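Local coordinates for choline/ethanolamine kinase family protein (Mesorhizobium loti, PDB 3DXQ) that belongs to the choline/ethanolamine kinase family and probably transfers phosphate to ethanolamine or a related small alcohol, at residues 89-103 with 182-194. Sequence-based numbering, arbitrary orientation.
Sequences IAGAQTMSPEKFKTR and CENFLDTGERMWI
R103 grips D187 side-on, with two nitrogens on one oxygen: NE lies 2.9 Å from D187 OD2, on the anti side of the carboxylate, and NH2 donates to the same OD2 from above the carboxylate plane. OD2 sits close to the guanidinium plane, yet the two flat groups stand 83° apart. The other oxygen, OD1, forms a salt bridge with R109 of helix 106-118. An aspartate held between two arginines would probably remain ionised. The selenium of the selenomethionine M95 touches D187 CB at 3.5 Å. Q93 CB covers one guanidinium face; a methionine in place of R103 would probably leave OD2 of this buried aspartate without its charged mate and Q93 CB without the flat group it lies over. These groups illustrate how a short connector can be pinned to a hairpin: strand 93-94 adds antiparallel to 185-187, itself paired with 192-194, in the three-stranded sheet of the kinase-like fold, just after the chain leaves the five-stranded N-terminal sheet. Q93 and D187 form its hydrogen-bonded pair, each N donating to the other's O at 2.7 Å, and M95 N adds a bond to F185 O. On the face bearing T94 and L186, T94 OG1 meets L186 CD2, while I89 CD1 rests over the W193 indole, 3.5 Å from the five-membered ring's centroid; the guanidinium of R191 covers the opposite face. M95, its chain bent at chi2 and again at chi3, lays CE over the centre of the F100 ring. C182 SG packs on P97 CD at 3.7 Å and obliquely against F100, whose helix is N-capped by S96 OG accepting from K99 N; F218 meets F100 edge-to-face.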
ATOM      1  N   ILE A  89      -6.826  -2.934  18.267  1.00 46.41           N
ATOM      2  CA  ILE A  89      -8.184  -2.483  17.999  1.00 45.91           C
ATOM      3  C   ILE A  89      -9.183  -3.652  18.051  1.00 47.09           C
ATOM      4  O   ILE A  89      -9.302  -4.447  17.102  1.00 46.71           O
ATOM      5  CB  ILE A  89      -8.229  -1.867  16.614  1.00 45.70           C
ATOM      6  CG1 ILE A  89      -7.329  -0.643  16.604  1.00 44.48           C
ATOM      7  CG2 ILE A  89      -9.649  -1.491  16.236  1.00 48.88           C
ATOM      8  CD1 ILE A  89      -7.072  -0.121  15.206  1.00 54.28           C
ATOM      9  N   ALA A  90      -9.890  -3.743  19.176  1.00 48.29           N
ATOM     10  CA  ALA A  90     -10.861  -4.792  19.411  1.00 48.18           C
ATOM     11  C   ALA A  90     -12.016  -4.605  18.454  1.00 48.56           C
ATOM     12  O   ALA A  90     -12.299  -3.495  18.028  1.00 49.71           O
ATOM     13  CB  ALA A  90     -11.343  -4.759  20.853  1.00 49.05           C
ATOM     14  N   GLY A  91     -12.646  -5.717  18.089  1.00 50.06           N
ATOM     15  CA  GLY A  91     -13.786  -5.719  17.179  1.00 50.82           C
ATOM     16  C   GLY A  91     -13.504  -5.039  15.867  1.00 51.88           C
ATOM     17  O   GLY A  91     -14.332  -4.280  15.363  1.00 55.91           O
ATOM     18  N   ALA A  92     -12.319  -5.288  15.324  1.00 50.95           N
ATOM     19  CA  ALA A  92     -11.929  -4.728  14.047  1.00 49.95           C
ATOM     20  C   ALA A  92     -11.612  -5.880  13.152  1.00 49.01           C
ATOM     21  O   ALA A  92     -11.005  -6.845  13.598  1.00 50.01           O
ATOM     22  CB  ALA A  92     -10.704  -3.834  14.201  1.00 50.42           C
ATOM     23  N   GLN A  93     -11.982  -5.756  11.884  1.00 47.75           N
ATOM     24  CA  GLN A  93     -11.762  -6.808  10.900  1.00 47.67           C
ATOM     25  C   GLN A  93     -10.621  -6.447   9.939  1.00 45.14           C
ATOM     26  O   GLN A  93     -10.614  -5.372   9.355  1.00 45.37           O
ATOM     27  CB  GLN A  93     -13.059  -7.016  10.108  1.00 48.68           C
ATOM     28  CG  GLN A  93     -13.095  -8.247   9.222  1.00 54.65           C
ATOM     29  CD  GLN A  93     -13.019  -9.523  10.022  1.00 59.11           C
ATOM     30  OE1 GLN A  93     -12.110 -10.338   9.833  1.00 63.99           O
ATOM     31  NE2 GLN A  93     -13.951  -9.688  10.954  1.00 58.35           N
ATOM     32  N   THR A  94      -9.654  -7.345   9.787  1.00 43.09           N
ATOM     33  CA  THR A  94      -8.614  -7.191   8.771  1.00 40.50           C
ATOM     34  C   THR A  94      -9.273  -7.389   7.437  1.00 38.51           C
ATOM     35  O   THR A  94     -10.007  -8.345   7.266  1.00 40.01           O
ATOM     36  CB  THR A  94      -7.499  -8.222   8.910  1.00 38.65           C
ATOM     37  OG1 THR A  94      -6.728  -7.868  10.044  1.00 40.53           O
ATOM     38  CG2 THR A  94      -6.598  -8.203   7.699  1.00 34.94           C
HETATM   39  N   MSE A  95      -8.997  -6.501   6.499  1.00 37.02           N
HETATM   40  CA  MSE A  95      -9.662  -6.531   5.215  1.00 39.30           C
HETATM   41  C   MSE A  95      -8.978  -7.425   4.155  1.00 39.44           C
HETATM   42  O   MSE A  95      -7.887  -7.979   4.358  1.00 38.81           O
HETATM   43  CB  MSE A  95      -9.868  -5.095   4.710  1.00 39.39           C
HETATM   44  CG  MSE A  95     -10.737  -4.222   5.635  1.00 39.69           C
HETATM   45 SE   MSE A  95     -12.624  -4.727   5.737  0.75 36.68          SE
HETATM   46  CE  MSE A  95     -12.977  -4.658   3.836  1.00 40.70           C
ATOM     47  N   SER A  96      -9.680  -7.571   3.032  1.00 39.41           N
ATOM     48  CA  SER A  96      -9.233  -8.366   1.886  1.00 37.24           C
ATOM     49  C   SER A  96     -10.120  -8.018   0.697  1.00 37.94           C
ATOM     50  O   SER A  96     -11.189  -7.433   0.874  1.00 38.13           O
ATOM     51  CB  SER A  96      -9.382  -9.847   2.196  1.00 36.54           C
ATOM     52  OG  SER A  96     -10.760 -10.239   2.219  1.00 35.23           O
ATOM     53  N   PRO A  97      -9.704  -8.386  -0.520  1.00 38.65           N
ATOM     54  CA  PRO A  97     -10.599  -8.139  -1.642  1.00 38.68           C
ATOM     55  C   PRO A  97     -12.022  -8.610  -1.367  1.00 39.25           C
ATOM     56  O   PRO A  97     -12.977  -7.844  -1.563  1.00 40.06           O
ATOM     57  CB  PRO A  97      -9.973  -8.953  -2.780  1.00 37.93           C
ATOM     58  CG  PRO A  97      -8.531  -9.032  -2.440  1.00 36.87           C
ATOM     59  CD  PRO A  97      -8.435  -9.003  -0.949  1.00 38.30           C
ATOM     60  N   GLU A  98     -12.151  -9.854  -0.918  1.00 40.61           N
ATOM     61  CA  GLU A  98     -13.457 -10.453  -0.662  1.00 43.90           C
ATOM     62  C   GLU A  98     -14.271  -9.621   0.328  1.00 41.73           C
ATOM     63  O   GLU A  98     -15.426  -9.308   0.070  1.00 39.60           O
ATOM     64  CB  GLU A  98     -13.309 -11.901  -0.171  1.00 43.86           C
ATOM     65  CG  GLU A  98     -14.626 -12.663  -0.076  1.00 50.72           C
ATOM     66  CD  GLU A  98     -14.491 -14.082   0.512  1.00 52.81           C
ATOM     67  OE1 GLU A  98     -13.370 -14.653   0.519  1.00 68.64           O
ATOM     68  OE2 GLU A  98     -15.532 -14.634   0.959  1.00 61.89           O
ATOM     69  N   LYS A  99     -13.671  -9.236   1.445  1.00 42.26           N
ATOM     70  CA  LYS A  99     -14.404  -8.442   2.430  1.00 44.46           C
ATOM     71  C   LYS A  99     -14.789  -7.050   1.923  1.00 42.52           C
ATOM     72  O   LYS A  99     -15.748  -6.456   2.436  1.00 41.49           O
ATOM     73  CB  LYS A  99     -13.626  -8.328   3.739  1.00 46.28           C
ATOM     74  CG  LYS A  99     -13.467  -9.652   4.494  1.00 51.63           C
ATOM     75  CD  LYS A  99     -12.235  -9.568   5.420  1.00 61.48           C
ATOM     76  CE  LYS A  99     -12.012 -10.821   6.241  1.00 61.98           C
ATOM     77  NZ  LYS A  99     -12.951 -10.840   7.376  1.00 65.25           N
ATOM     78  N   PHE A 100     -14.055  -6.533   0.933  1.00 41.30           N
ATOM     79  CA  PHE A 100     -14.375  -5.224   0.343  1.00 41.74           C
ATOM     80  C   PHE A 100     -15.630  -5.256  -0.524  1.00 40.93           C
ATOM     81  O   PHE A 100     -16.248  -4.235  -0.744  1.00 40.74           O
ATOM     82  CB  PHE A 100     -13.187  -4.621  -0.428  1.00 42.58           C
ATOM     83  CG  PHE A 100     -12.328  -3.687   0.416  1.00 40.16           C
ATOM     84  CD1 PHE A 100     -12.843  -2.482   0.882  1.00 43.12           C
ATOM     85  CD2 PHE A 100     -11.015  -4.003   0.723  1.00 39.68           C
ATOM     86  CE1 PHE A 100     -12.063  -1.623   1.658  1.00 44.19           C
ATOM     87  CE2 PHE A 100     -10.238  -3.157   1.469  1.00 36.37           C
ATOM     88  CZ  PHE A 100     -10.767  -1.954   1.945  1.00 42.09           C
ATOM     89  N   LYS A 101     -15.986  -6.431  -1.025  1.00 42.80           N
ATOM     90  CA  LYS A 101     -17.264  -6.645  -1.725  1.00 42.34           C
ATOM     91  C   LYS A 101     -18.334  -6.999  -0.666  1.00 42.06           C
ATOM     92  O   LYS A 101     -19.477  -6.577  -0.750  1.00 43.26           O
ATOM     93  CB  LYS A 101     -17.174  -7.820  -2.722  1.00 41.31           C
ATOM     94  CG  LYS A 101     -16.015  -7.825  -3.717  1.00 41.26           C
ATOM     95  CD  LYS A 101     -16.340  -7.168  -5.061  1.00 44.65           C
ATOM     96  CE  LYS A 101     -15.420  -7.675  -6.193  1.00 41.24           C
ATOM     97  NZ  LYS A 101     -13.978  -7.646  -5.866  1.00 45.80           N
ATOM     98  N   THR A 102     -17.937  -7.778   0.332  1.00 42.88           N
ATOM     99  CA  THR A 102     -18.837  -8.293   1.384  1.00 43.49           C
ATOM    100  C   THR A 102     -19.364  -7.282   2.409  1.00 43.92           C
ATOM    101  O   THR A 102     -20.510  -7.379   2.837  1.00 42.65           O
ATOM    102  CB  THR A 102     -18.111  -9.429   2.184  1.00 44.38           C
ATOM    103  OG1 THR A 102     -18.315 -10.676   1.506  1.00 41.66           O
ATOM    104  CG2 THR A 102     -18.606  -9.551   3.656  1.00 43.01           C
ATOM    105  N   ARG A 103     -18.530  -6.342   2.831  1.00 44.10           N
ATOM    106  CA  ARG A 103     -18.919  -5.432   3.912  1.00 46.00           C
ATOM    107  C   ARG A 103     -19.385  -4.119   3.305  1.00 46.47           C
ATOM    108  O   ARG A 103     -18.571  -3.326   2.834  1.00 48.12           O
ATOM    109  CB  ARG A 103     -17.748  -5.241   4.893  1.00 46.15           C
ATOM    110  CG  ARG A 103     -17.228  -6.578   5.456  1.00 44.39           C
ATOM    111  CD  ARG A 103     -15.904  -6.469   6.210  1.00 45.37           C
ATOM    112  NE  ARG A 103     -16.004  -5.601   7.384  1.00 44.86           N
ATOM    113  CZ  ARG A 103     -16.569  -5.946   8.538  1.00 43.36           C
ATOM    114  NH1 ARG A 103     -17.089  -7.159   8.701  1.00 50.62           N
ATOM    115  NH2 ARG A 103     -16.622  -5.083   9.539  1.00 44.82           N
ATOM    116  N   CYS A 182      -5.053  -4.554   1.064  1.00 44.34           N
ATOM    117  CA  CYS A 182      -6.277  -4.769   1.783  1.00 42.72           C
ATOM    118  C   CYS A 182      -6.007  -5.133   3.238  1.00 42.55           C
ATOM    119  O   CYS A 182      -6.685  -4.613   4.148  1.00 39.08           O
ATOM    120  CB  CYS A 182      -7.078  -5.866   1.110  1.00 42.07           C
ATOM    121  SG  CYS A 182      -7.633  -5.422  -0.528  1.00 48.56           S
ATOM    122  N   GLU A 183      -4.991  -5.984   3.439  1.00 41.77           N
ATOM    123  CA  GLU A 183      -4.634  -6.489   4.781  0.50 41.93           C
ATOM    124  C   GLU A 183      -4.216  -5.374   5.738  1.00 42.96           C
ATOM    125  O   GLU A 183      -4.329  -5.516   6.944  1.00 41.65           O
ATOM    126  CB  GLU A 183      -3.529  -7.562   4.732  0.50 41.21           C
ATOM    127  CG  GLU A 183      -2.174  -7.092   4.211  0.50 41.36           C
ATOM    128  CD  GLU A 183      -1.053  -8.083   4.480  0.50 41.45           C
ATOM    129  OE1 GLU A 183      -0.681  -8.273   5.664  0.50 39.43           O
ATOM    130  OE2 GLU A 183      -0.524  -8.652   3.500  0.50 41.29           O
ATOM    131  N   ASN A 184      -3.747  -4.255   5.199  1.00 44.55           N
ATOM    132  CA  ASN A 184      -3.370  -3.103   6.016  1.00 44.58           C
ATOM    133  C   ASN A 184      -4.538  -2.291   6.574  1.00 43.03           C
ATOM    134  O   ASN A 184      -4.312  -1.317   7.281  1.00 43.55           O
ATOM    135  CB  ASN A 184      -2.466  -2.182   5.187  1.00 46.31           C
ATOM    136  CG  ASN A 184      -1.109  -2.801   4.920  1.00 46.99           C
ATOM    137  OD1 ASN A 184      -0.654  -3.656   5.685  1.00 47.66           O
ATOM    138  ND2 ASN A 184      -0.439  -2.353   3.849  1.00 35.97           N
ATOM    139  N   PHE A 185      -5.774  -2.669   6.244  1.00 41.27           N
ATOM    140  CA  PHE A 185      -6.949  -1.955   6.712  1.00 40.04           C
ATOM    141  C   PHE A 185      -7.675  -2.752   7.770  1.00 41.06           C
ATOM    142  O   PHE A 185      -7.994  -3.921   7.567  1.00 38.61           O
ATOM    143  CB  PHE A 185      -7.923  -1.689   5.571  1.00 41.67           C
ATOM    144  CG  PHE A 185      -7.483  -0.602   4.636  1.00 42.29           C
ATOM    145  CD1 PHE A 185      -6.638  -0.888   3.571  1.00 37.21           C
ATOM    146  CD2 PHE A 185      -7.927   0.704   4.815  1.00 39.07           C
ATOM    147  CE1 PHE A 185      -6.227   0.099   2.715  1.00 40.55           C
ATOM    148  CE2 PHE A 185      -7.520   1.700   3.961  1.00 40.37           C
ATOM    149  CZ  PHE A 185      -6.660   1.400   2.902  1.00 39.49           C
ATOM    150  N   LEU A 186      -7.941  -2.100   8.899  1.00 41.82           N
ATOM    151  CA  LEU A 186      -8.683  -2.706   9.982  1.00 41.87           C
ATOM    152  C   LEU A 186     -10.015  -1.995  10.030  1.00 41.85           C
ATOM    153  O   LEU A 186     -10.071  -0.786  10.263  1.00 42.63           O
ATOM    154  CB  LEU A 186      -7.942  -2.557  11.308  1.00 41.81           C
ATOM    155  CG  LEU A 186      -6.462  -2.954  11.263  1.00 47.15           C
ATOM    156  CD1 LEU A 186      -5.874  -2.790  12.658  1.00 36.61           C
ATOM    157  CD2 LEU A 186      -6.228  -4.377  10.690  1.00 44.63           C
ATOM    158  N   ASP A 187     -11.088  -2.744   9.827  1.00 41.45           N
ATOM    159  CA  ASP A 187     -12.409  -2.160   9.742  1.00 43.44           C
ATOM    160  C   ASP A 187     -13.218  -2.393  11.000  1.00 44.65           C
ATOM    161  O   ASP A 187     -13.477  -3.536  11.359  1.00 46.77           O
ATOM    162  CB  ASP A 187     -13.151  -2.789   8.561  1.00 42.73           C
ATOM    163  CG  ASP A 187     -14.507  -2.152   8.307  1.00 43.14           C
ATOM    164  OD1 ASP A 187     -14.708  -0.963   8.659  1.00 38.07           O
ATOM    165  OD2 ASP A 187     -15.376  -2.840   7.727  1.00 36.48           O
ATOM    166  N   THR A 188     -13.622  -1.337  11.687  1.00 45.14           N
ATOM    167  CA  THR A 188     -14.573  -1.541  12.764  1.00 47.14           C
ATOM    168  C   THR A 188     -15.850  -1.583  11.965  1.00 49.64           C
ATOM    169  O   THR A 188     -15.818  -1.901  10.774  1.00 50.09           O
ATOM    170  CB  THR A 188     -14.566  -0.421  13.818  1.00 46.41           C
ATOM    171  OG1 THR A 188     -15.125   0.776  13.270  1.00 43.64           O
ATOM    172  CG2 THR A 188     -13.156  -0.170  14.293  1.00 39.36           C
ATOM    173  N   GLY A 189     -16.987  -1.288  12.566  1.00 50.11           N
ATOM    174  CA  GLY A 189     -18.177  -1.202  11.725  1.00 51.38           C
ATOM    175  C   GLY A 189     -18.191   0.091  10.916  1.00 50.32           C
ATOM    176  O   GLY A 189     -18.608   0.115   9.769  1.00 48.92           O
ATOM    177  N   GLU A 190     -17.680   1.152  11.533  1.00 50.08           N
ATOM    178  CA  GLU A 190     -17.901   2.514  11.089  1.00 50.63           C
ATOM    179  C   GLU A 190     -16.676   3.272  10.579  1.00 50.63           C
ATOM    180  O   GLU A 190     -16.818   4.318   9.952  1.00 48.85           O
ATOM    181  CB  GLU A 190     -18.521   3.270  12.264  1.00 51.05           C
ATOM    182  CG  GLU A 190     -19.944   2.762  12.612  1.00 57.91           C
ATOM    183  CD  GLU A 190     -20.344   2.958  14.080  1.00 62.91           C
ATOM    184  OE1 GLU A 190     -19.670   3.704  14.819  1.00 65.39           O
ATOM    185  OE2 GLU A 190     -21.344   2.341  14.495  1.00 67.70           O
ATOM    186  N   ARG A 191     -15.483   2.743  10.827  1.00 51.17           N
ATOM    187  CA  ARG A 191     -14.261   3.400  10.392  1.00 50.39           C
ATOM    188  C   ARG A 191     -13.108   2.426  10.178  1.00 48.00           C
ATOM    189  O   ARG A 191     -13.022   1.350  10.803  1.00 49.16           O
ATOM    190  CB  ARG A 191     -13.836   4.490  11.391  1.00 50.97           C
ATOM    191  CG  ARG A 191     -13.357   3.985  12.753  1.00 55.49           C
ATOM    192  CD  ARG A 191     -12.489   5.038  13.431  1.00 58.64           C
ATOM    193  NE  ARG A 191     -11.346   5.372  12.586  1.00 59.77           N
ATOM    194  CZ  ARG A 191     -10.485   6.360  12.825  1.00 59.87           C
ATOM    195  NH1 ARG A 191     -10.614   7.147  13.896  1.00 58.38           N
ATOM    196  NH2 ARG A 191      -9.484   6.552  11.974  1.00 56.03           N
HETATM  197  N   MSE A 192     -12.215   2.840   9.297  1.00 45.38           N
HETATM  198  CA  MSE A 192     -11.063   2.055   8.946  1.00 45.10           C
HETATM  199  C   MSE A 192      -9.900   2.707   9.604  1.00 43.32           C
HETATM  200  O   MSE A 192      -9.855   3.930   9.657  1.00 38.19           O
HETATM  201  CB  MSE A 192     -10.813   2.135   7.455  1.00 45.08           C
HETATM  202  CG  MSE A 192     -11.917   1.595   6.643  1.00 49.36           C
HETATM  203 SE   MSE A 192     -11.491  -0.145   6.150  0.75 49.10          SE
HETATM  204  CE  MSE A 192     -13.279  -0.766   5.433  1.00 39.89           C
ATOM    205  N   TRP A 193      -8.996   1.881  10.130  1.00 42.86           N
ATOM    206  CA  TRP A 193      -7.682   2.319  10.523  1.00 43.61           C
ATOM    207  C   TRP A 193      -6.735   1.717   9.488  1.00 43.66           C
ATOM    208  O   TRP A 193      -7.087   0.777   8.773  1.00 42.12           O
ATOM    209  CB  TRP A 193      -7.326   1.796  11.881  1.00 47.18           C
ATOM    210  CG  TRP A 193      -8.260   2.189  13.000  1.00 50.27           C
ATOM    211  CD1 TRP A 193      -9.413   1.565  13.363  1.00 51.65           C
ATOM    212  CD2 TRP A 193      -8.066   3.246  13.929  1.00 46.86           C
ATOM    213  NE1 TRP A 193      -9.968   2.184  14.452  1.00 49.10           N
ATOM    214  CE2 TRP A 193      -9.161   3.218  14.828  1.00 50.97           C
ATOM    215  CE3 TRP A 193      -7.086   4.226  14.084  1.00 50.10           C
ATOM    216  CZ2 TRP A 193      -9.298   4.132  15.879  1.00 49.68           C
ATOM    217  CZ3 TRP A 193      -7.216   5.142  15.135  1.00 54.65           C
ATOM    218  CH2 TRP A 193      -8.320   5.085  16.020  1.00 53.62           C
ATOM    219  N   ILE A 194      -5.535   2.269   9.387  1.00 44.40           N
ATOM    220  CA  ILE A 194      -4.537   1.747   8.462  1.00 42.51           C
ATOM    221  C   ILE A 194      -3.231   1.510   9.239  1.00 43.47           C
ATOM    222  O   ILE A 194      -2.875   2.308  10.101  1.00 42.76           O
ATOM    223  CB  ILE A 194      -4.297   2.709   7.272  1.00 42.01           C
ATOM    224  CG1 ILE A 194      -5.628   3.317   6.798  1.00 42.30           C
ATOM    225  CG2 ILE A 194      -3.606   1.983   6.153  1.00 37.12           C
ATOM    226  CD1 ILE A 194      -5.528   4.287   5.666  1.00 35.90           C
TER